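Local coordinates for peptidase M14 domain-containing protein (Shewanella amazonensis, PDB 2QVP), which is an uncharacterised member of the peptidase M14 family and probably works as a zinc-dependent metallocarboxypeptidase, at residues Pro66-Ala72 against Arg162-Cys168; Leu199-Phe203 against Gln254-Ala258. One frame throughout, in Å; residues are numbered along the deposited sequence. Where two conformers were deposited one is given.

Contact 1 comes first along the chain and closes before contact 2 opens. It joins strands 67-72 and 165-171, neighbours in the middle of the mixed sheet of this alpha/beta fold. Contact 2 sits nearer the surface, where the last part of helix 190-200 and the residues that follow meet the start of helix 252-270. The two centres are 19 Å apart, and the nearest atoms are about 7 Å apart without touching. Helix 252-270 links them, because its later turns pack on contact 1. Strand 241-247 borders both and carries Glu245, the predicted proton donor or acceptor. Both contacts thus belong to the framework around the probable active site.

Contact 1 of 2, residues Pro66-Ala72 against Arg162-Cys168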
ATOM      1  N   PRO A  66       9.220   4.463 -15.590  1.00 16.31           N
ATOM      2  CA  PRO A  66       9.076   4.808 -14.172  1.00 15.87           C
ATOM      3  C   PRO A  66       9.076   3.573 -13.250  1.00 11.58           C
ATOM      4  O   PRO A  66       8.675   2.488 -13.661  1.00 12.03           O
ATOM      5  CB  PRO A  66       7.716   5.531 -14.104  1.00 16.49           C
ATOM      6  CG  PRO A  66       6.977   5.119 -15.329  1.00 14.74           C
ATOM      7  CD  PRO A  66       8.037   4.880 -16.376  1.00 17.78           C
ATOM      8  N   ASN A  67       9.592   3.779 -12.055  1.00 11.92           N
ATOM      9  CA  ASN A  67       9.647   2.809 -10.999  1.00 11.51           C
ATOM     10  C   ASN A  67       8.573   3.174 -10.014  1.00 13.44           C
ATOM     11  O   ASN A  67       8.717   4.149  -9.261  1.00 11.84           O
ATOM     12  CB  ASN A  67      10.999   2.810 -10.299  1.00 12.31           C
ATOM     13  CG  ASN A  67      12.141   2.371 -11.210  1.00 13.47           C
ATOM     14  OD1 ASN A  67      11.932   2.012 -12.372  1.00 12.79           O
ATOM     15  ND2 ASN A  67      13.368   2.439 -10.687  1.00 14.40           N
ATOM     16  N   LEU A  68       7.497   2.391 -10.038  1.00 11.47           N
ATOM     17  CA  LEU A  68       6.383   2.562  -9.134  1.00 12.62           C
ATOM     18  C   LEU A  68       6.330   1.400  -8.121  1.00 11.47           C
ATOM     19  O   LEU A  68       6.567   0.276  -8.486  1.00  9.51           O
ATOM     20  CB  LEU A  68       5.080   2.640  -9.921  1.00 11.26           C
ATOM     21  CG  LEU A  68       4.463   3.987 -10.285  1.00 16.68           C
ATOM     22  CD1 LEU A  68       5.474   5.104 -10.522  1.00 11.01           C
ATOM     23  CD2 LEU A  68       3.477   3.763 -11.444  1.00  9.28           C
ATOM     24  N   LEU A  69       6.060   1.719  -6.853  1.00 10.46           N
ATOM     25  CA  LEU A  69       5.899   0.707  -5.798  1.00 10.84           C
ATOM     26  C   LEU A  69       4.505   0.835  -5.194  1.00 12.21           C
ATOM     27  O   LEU A  69       4.045   1.957  -4.894  1.00 10.82           O
ATOM     28  CB  LEU A  69       6.958   0.851  -4.712  1.00  9.38           C
ATOM     29  CG  LEU A  69       6.912  -0.127  -3.511  1.00  9.10           C
ATOM     30  CD1 LEU A  69       7.028  -1.569  -3.948  1.00  3.22           C
ATOM     31  CD2 LEU A  69       7.990   0.215  -2.502  1.00 12.38           C
ATOM     32  N   ILE A  70       3.842  -0.309  -5.018  1.00 10.87           N
ATOM     33  CA  ILE A  70       2.582  -0.374  -4.362  1.00  9.72           C
ATOM     34  C   ILE A  70       2.744  -1.240  -3.125  1.00 11.34           C
ATOM     35  O   ILE A  70       3.199  -2.370  -3.251  1.00 10.42           O
ATOM     36  CB  ILE A  70       1.474  -0.970  -5.244  1.00 13.09           C
ATOM     37  CG1 ILE A  70       1.326  -0.184  -6.574  1.00 13.35           C
ATOM     38  CG2 ILE A  70       0.188  -0.997  -4.439  1.00  7.61           C
ATOM     39  CD1 ILE A  70       0.202  -0.657  -7.465  1.00  9.29           C
ATOM     40  N   SER A  71       2.369  -0.736  -1.941  1.00 10.80           N
ATOM     41  CA  SER A  71       2.454  -1.562  -0.720  1.00 12.81           C
ATOM     42  C   SER A  71       1.092  -1.705  -0.019  1.00 13.14           C
ATOM     43  O   SER A  71       0.213  -0.848  -0.146  1.00 12.60           O
ATOM     44  CB  SER A  71       3.523  -1.055   0.253  1.00 12.69           C
ATOM     45  OG  SER A  71       3.317   0.305   0.586  1.00 15.92           O
ATOM     46  N   ALA A  72       0.915  -2.810   0.691  1.00 11.58           N
ATOM     47  CA  ALA A  72      -0.327  -3.049   1.411  1.00 13.94           C
ATOM     48  C   ALA A  72      -0.087  -3.904   2.642  1.00 13.25           C
ATOM     49  O   ALA A  72       0.972  -4.507   2.790  1.00 15.24           O
ATOM     50  CB  ALA A  72      -1.374  -3.707   0.494  1.00 13.36           C
ATOM     51  N   ARG A 162      11.082   5.183  -6.827  1.00 16.36           N
ATOM     52  CA  ARG A 162      11.708   6.411  -7.293  1.00 19.51           C
ATOM     53  C   ARG A 162      10.697   7.382  -7.925  1.00 17.12           C
ATOM     54  O   ARG A 162      10.740   8.601  -7.674  1.00 16.97           O
ATOM     55  CB  ARG A 162      12.811   5.977  -8.283  1.00 20.29           C
ATOM     56  CG  ARG A 162      13.742   7.008  -8.887  1.00 31.59           C
ATOM     57  CD  ARG A 162      15.016   6.305  -9.497  1.00 30.30           C
ATOM     58  NE  ARG A 162      15.875   5.663  -8.478  1.00 44.33           N
ATOM     59  CZ  ARG A 162      16.689   6.299  -7.615  1.00 51.89           C
ATOM     60  NH1 ARG A 162      16.797   7.638  -7.595  1.00 60.45           N
ATOM     61  NH2 ARG A 162      17.401   5.590  -6.734  1.00 49.03           N
ATOM     62  N   ASP A 163       9.776   6.838  -8.712  1.00 10.96           N
ATOM     63  CA  ASP A 163       8.764   7.629  -9.415  1.00 13.26           C
ATOM     64  C   ASP A 163       7.395   7.649  -8.762  1.00 11.71           C
ATOM     65  O   ASP A 163       6.485   8.265  -9.305  1.00 12.31           O
ATOM     66  CB  ASP A 163       8.679   7.137 -10.862  1.00 12.04           C
ATOM     67  CG  ASP A 163       9.995   7.299 -11.559  1.00 16.22           C
ATOM     68  OD1 ASP A 163      10.336   8.446 -11.850  1.00 19.99           O
ATOM     69  OD2 ASP A 163      10.711   6.289 -11.748  1.00 22.27           O
ATOM     70  N   GLY A 164       7.265   7.027  -7.592  1.00 13.19           N
ATOM     71  CA  GLY A 164       6.007   6.993  -6.859  1.00 12.70           C
ATOM     72  C   GLY A 164       5.833   5.843  -5.878  1.00 10.94           C
ATOM     73  O   GLY A 164       6.251   4.750  -6.148  1.00  9.33           O
ATOM     74  N   ILE A 165       5.186   6.130  -4.746  1.00 11.39           N
ATOM     75  CA  ILE A 165       4.777   5.167  -3.752  1.00 10.99           C
ATOM     76  C   ILE A 165       3.261   5.321  -3.500  1.00 14.63           C
ATOM     77  O   ILE A 165       2.738   6.434  -3.376  1.00 11.24           O
ATOM     78  CB  ILE A 165       5.575   5.254  -2.404  1.00 12.54           C
ATOM     79  CG1 ILE A 165       4.975   4.311  -1.352  1.00 13.24           C
ATOM     80  CG2 ILE A 165       5.718   6.708  -1.817  1.00  9.02           C
ATOM     81  CD1 ILE A 165       4.971   2.857  -1.791  1.00  9.94           C
ATOM     82  N   LEU A 166       2.551   4.195  -3.512  1.00 13.01           N
ATOM     83  CA  LEU A 166       1.166   4.149  -3.110  1.00 13.10           C
ATOM     84  C   LEU A 166       1.078   3.071  -2.032  1.00 14.80           C
ATOM     85  O   LEU A 166       1.473   1.936  -2.319  1.00 15.76           O
ATOM     86  CB  LEU A 166       0.260   3.782  -4.261  1.00 13.62           C
ATOM     87  CG  LEU A 166      -1.218   3.408  -3.944  1.00 13.48           C
ATOM     88  CD1 LEU A 166      -1.989   4.579  -3.363  1.00  8.09           C
ATOM     89  CD2 LEU A 166      -1.936   2.897  -5.161  1.00 11.01           C
ATOM     90  N   THR A 167       0.668   3.438  -0.805  1.00 13.21           N
ATOM     91  CA  THR A 167       0.432   2.447   0.243  0.50 13.76           C
ATOM     92  C   THR A 167      -1.076   2.422   0.488  1.00 13.76           C
ATOM     93  O   THR A 167      -1.710   3.452   0.620  1.00 15.21           O
ATOM     94  CB  THR A 167       1.196   2.713   1.530  0.50 13.28           C
ATOM     95  OG1 THR A 167       2.551   3.026   1.212  0.50 27.81           O
ATOM     96  CG2 THR A 167       1.175   1.487   2.388  0.50  2.48           C
ATOM     97  N   CYS A 168      -1.644   1.219   0.556  1.00 14.75           N
ATOM     98  CA  CYS A 168      -3.071   1.063   0.655  1.00 13.79           C
ATOM     99  C   CYS A 168      -3.547   0.697   2.044  1.00 14.95           C
ATOM    100  O   CYS A 168      -3.518  -0.474   2.445  1.00 15.90           O
ATOM    101  CB  CYS A 168      -3.506   0.059  -0.420  1.00 16.07           C
ATOM    102  SG  CYS A 168      -3.157   0.795  -2.095  1.00 22.72           S
TER
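Asp163 reaches across to Asn67 at the entrance to this parallel strand pair. Its CG is anti to its carbonyl carbon (chi1 -60°), which turns the carboxylate to the backbone of 66-67. OD2 accepts the N-H of Asn67 at 2.8 Å in a nearly straight bond, on its anti side and somewhat out of the carboxylate plane. Asp163 N returns a bond of 2.9 Å to Asn67 O. An alanine in place of Asp163 would probably leave Asn67 N without this acceptor, with the backbone bond from Asp163 N to Asn67 O remaining. Gly164 follows with backbone angles that would jam a CB against the preceding carbonyl. Leu68 CD1 fits closely here, 3.5 Å from Asp163 O. Parallel bonding then alternates, from Leu69 N to Gly164 O (3.1 Å) through to Cys168 N and Ser71 O (2.9 Å). Leu69 and Ile165 lie side by side and point the same way. Leu69 CG and Ile165 CG1 are each anti to the backbone N (Leu69 chi1 179°), and Ile165 CD1 comes within 4.0 Å of Leu69 CG. Further along this face, Thr167 OG1 lies 2.9 Å from Ser71 OG, a hydrogen bond that is doubtful as Thr167 has two conformers. Asn67 turns its amide to Asn101 and Val159 O. The pair lies centrally in the mixed sheet, consistent with the family's zinc exopeptidase fold. Strand 101-105 pairs with the other edge of 67-72. Helix 229-235 covers the face of Leu69, Ser71 and Ile165. Helix 252-270 covers the reverse face, where Phe266 meets Leu68 and Leu166, and Met263 meets Cys168.

Contact 2 of 2, residues Leu199-Phe203 against Gln254-Ala258; sequences LGQYF and QRILA
Ala258 is the bump at the centre of this contact, and Leu199, Tyr202 and Phe203 form the hollow that takes it. Its CB lies 3.5 Å from Phe203 CE2, 3.7 Å from Tyr202 CD1 and 4.0 Å from Leu199 CD2. The small methyl lets the helix come close, so the Tyr202 ring lies flat against the backbone. Ala258 CA sits 3.6 Å above one face of that ring, toward its rim. Tyr202 CG is anti to its carbonyl carbon (chi1 -63°), and this carries the ring across the helix, over the backbone of Leu257 and Ala258. There Leu257 CB meets Tyr202 CE2 at 3.6 Å, the side chains crossing at about a right angle. The Phe203 ring meets the same methyl about a right angle round from the tyrosine. Its CZ points at the turn of Gln254 and Arg255, with Arg255 N at the ring edge and in its plane. Tyr202 CB also rests over the centre of the Phe203 ring. Leu199 O accepts from both Tyr202 N and Phe203 N and so closes the turn that presents the two rings. This helix-to-turn packing rests on strand 241-247, with Leu199 on Ser244, Phe203 on Pro247 and Ala258 on Thr246. Arg255 gives its CG to Phe203, while its guanidinium group turns to Glu170 in a salt bridge and to Trp12 in a cation-pi contact. No hydrogen bond crosses the contact. Gln254 OE1 approaches the edge of the tyrosine in the ring plane, 3.5 Å from Tyr202 CD2, which would suit the slightly positive ring hydrogens. Cohesion here therefore rests mainly on apolar fit and burial.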
ATOM      1  N   LEU A 199     -11.303   6.849  -5.226  1.00 13.57           N
ATOM      2  CA  LEU A 199     -11.944   6.307  -4.014  1.00 13.18           C
ATOM      3  C   LEU A 199     -13.369   6.846  -3.831  1.00 14.24           C
ATOM      4  O   LEU A 199     -14.255   6.127  -3.349  1.00 10.36           O
ATOM      5  CB  LEU A 199     -11.112   6.628  -2.769  1.00 13.16           C
ATOM      6  CG  LEU A 199      -9.719   5.981  -2.640  1.00 13.91           C
ATOM      7  CD1 LEU A 199      -8.984   6.589  -1.425  1.00 12.94           C
ATOM      8  CD2 LEU A 199      -9.790   4.480  -2.506  1.00 11.63           C
ATOM      9  N   GLY A 200     -13.554   8.118  -4.216  1.00 14.31           N
ATOM     10  CA  GLY A 200     -14.835   8.832  -4.197  1.00 13.91           C
ATOM     11  C   GLY A 200     -15.921   8.264  -5.093  1.00 14.80           C
ATOM     12  O   GLY A 200     -17.111   8.621  -4.946  1.00 14.74           O
ATOM     13  N   GLN A 201     -15.530   7.419  -6.050  1.00 14.84           N
ATOM     14  CA  GLN A 201     -16.493   6.724  -6.894  1.00 13.19           C
ATOM     15  C   GLN A 201     -17.200   5.647  -6.073  1.00 14.40           C
ATOM     16  O   GLN A 201     -18.323   5.264  -6.415  1.00 16.10           O
ATOM     17  CB  GLN A 201     -15.828   6.084  -8.124  1.00 13.79           C
ATOM     18  CG  GLN A 201     -15.040   7.024  -9.047  1.00 17.25           C
ATOM     19  CD  GLN A 201     -15.867   8.162  -9.633  1.00 25.77           C
ATOM     20  OE1 GLN A 201     -16.956   7.933 -10.156  1.00 29.87           O
ATOM     21  NE2 GLN A 201     -15.336   9.392  -9.571  1.00 28.60           N
ATOM     22  N   TYR A 202     -16.541   5.150  -5.019  1.00 13.28           N
ATOM     23  CA  TYR A 202     -17.086   4.123  -4.135  1.00 11.83           C
ATOM     24  C   TYR A 202     -17.686   4.679  -2.837  1.00 12.17           C
ATOM     25  O   TYR A 202     -18.716   4.169  -2.385  1.00 11.82           O
ATOM     26  CB  TYR A 202     -16.002   3.059  -3.836  1.00 11.92           C
ATOM     27  CG  TYR A 202     -15.569   2.341  -5.086  1.00 10.84           C
ATOM     28  CD1 TYR A 202     -14.555   2.855  -5.896  1.00 10.74           C
ATOM     29  CD2 TYR A 202     -16.211   1.165  -5.496  1.00 14.42           C
ATOM     30  CE1 TYR A 202     -14.190   2.227  -7.076  1.00 13.66           C
ATOM     31  CE2 TYR A 202     -15.829   0.511  -6.671  1.00  9.80           C
ATOM     32  CZ  TYR A 202     -14.822   1.057  -7.460  1.00 10.64           C
ATOM     33  OH  TYR A 202     -14.428   0.426  -8.615  1.00 17.17           O
ATOM     34  N   PHE A 203     -17.085   5.719  -2.241  1.00 10.77           N
ATOM     35  CA  PHE A 203     -17.563   6.221  -0.937  1.00 10.39           C
ATOM     36  C   PHE A 203     -17.613   7.721  -0.816  1.00  9.47           C
ATOM     37  O   PHE A 203     -16.926   8.409  -1.555  1.00 12.02           O
ATOM     38  CB  PHE A 203     -16.608   5.758   0.166  1.00 12.32           C
ATOM     39  CG  PHE A 203     -16.167   4.360   0.031  1.00 12.01           C
ATOM     40  CD1 PHE A 203     -17.040   3.331   0.317  1.00 12.29           C
ATOM     41  CD2 PHE A 203     -14.859   4.060  -0.376  1.00 18.01           C
ATOM     42  CE1 PHE A 203     -16.635   2.000   0.183  1.00 17.93           C
ATOM     43  CE2 PHE A 203     -14.444   2.739  -0.513  1.00 16.26           C
ATOM     44  CZ  PHE A 203     -15.330   1.713  -0.224  1.00 12.62           C
ATOM     45  N   GLN A 254     -16.595  -3.749  -1.628  1.00  9.90           N
ATOM     46  CA  GLN A 254     -16.523  -2.365  -2.115  1.00 10.27           C
ATOM     47  C   GLN A 254     -15.144  -1.747  -1.815  1.00 11.11           C
ATOM     48  O   GLN A 254     -14.514  -1.118  -2.688  1.00  9.62           O
ATOM     49  CB  GLN A 254     -17.673  -1.526  -1.552  1.00 10.29           C
ATOM     50  CG  GLN A 254     -19.020  -1.924  -2.176  1.00 15.49           C
ATOM     51  CD  GLN A 254     -19.086  -1.593  -3.669  1.00 21.14           C
ATOM     52  OE1 GLN A 254     -19.028  -0.422  -4.052  1.00 30.05           O
ATOM     53  NE2 GLN A 254     -19.199  -2.624  -4.514  1.00 15.23           N
ATOM     54  N   ARG A 255     -14.658  -1.974  -0.601  1.00 11.78           N
ATOM     55  CA  ARG A 255     -13.301  -1.537  -0.249  1.00 14.80           C
ATOM     56  C   ARG A 255     -12.232  -2.212  -1.112  1.00 12.15           C
ATOM     57  O   ARG A 255     -11.251  -1.567  -1.482  1.00 10.92           O
ATOM     58  CB  ARG A 255     -13.009  -1.813   1.214  1.00 16.06           C
ATOM     59  CG  ARG A 255     -13.786  -0.948   2.216  1.00 19.79           C
ATOM     60  CD  ARG A 255     -13.381  -1.436   3.579  1.00 19.02           C
ATOM     61  NE  ARG A 255     -14.177  -2.506   4.070  1.00 26.28           N
ATOM     62  CZ  ARG A 255     -13.804  -3.396   4.982  1.00 17.83           C
ATOM     63  NH1 ARG A 255     -12.568  -3.464   5.501  1.00  9.53           N
ATOM     64  NH2 ARG A 255     -14.700  -4.293   5.314  1.00 26.49           N
ATOM     65  N   ILE A 256     -12.420  -3.505  -1.417  1.00 10.62           N
ATOM     66  CA  ILE A 256     -11.503  -4.234  -2.308  1.00  9.32           C
ATOM     67  C   ILE A 256     -11.483  -3.568  -3.701  1.00 10.59           C
ATOM     68  O   ILE A 256     -10.401  -3.299  -4.255  1.00  9.06           O
ATOM     69  CB  ILE A 256     -11.825  -5.754  -2.390  1.00 10.92           C
ATOM     70  CG1 ILE A 256     -11.456  -6.449  -1.073  1.00  5.55           C
ATOM     71  CG2 ILE A 256     -11.076  -6.418  -3.559  1.00  6.12           C
ATOM     72  CD1 ILE A 256     -11.923  -7.899  -0.967  1.00  6.46           C
ATOM     73  N   LEU A 257     -12.665  -3.247  -4.231  1.00 11.80           N
ATOM     74  CA  LEU A 257     -12.737  -2.627  -5.560  1.00 11.29           C
ATOM     75  C   LEU A 257     -12.137  -1.236  -5.589  1.00 10.20           C
ATOM     76  O   LEU A 257     -11.471  -0.895  -6.561  1.00 10.90           O
ATOM     77  CB  LEU A 257     -14.169  -2.623  -6.091  1.00 10.93           C
ATOM     78  CG  LEU A 257     -14.756  -4.008  -6.352  1.00  9.31           C
ATOM     79  CD1 LEU A 257     -16.292  -3.966  -6.545  1.00  6.60           C
ATOM     80  CD2 LEU A 257     -14.044  -4.649  -7.541  1.00 17.69           C
ATOM     81  N   ALA A 258     -12.371  -0.457  -4.529  1.00  9.62           N
ATOM     82  CA  ALA A 258     -11.858   0.896  -4.401  1.00  7.52           C
ATOM     83  C   ALA A 258     -10.357   0.916  -4.323  1.00 11.11           C
ATOM     84  O   ALA A 258      -9.706   1.765  -4.936  1.00 14.37           O
ATOM     85  CB  ALA A 258     -12.459   1.573  -3.157  1.00  6.90           C
TER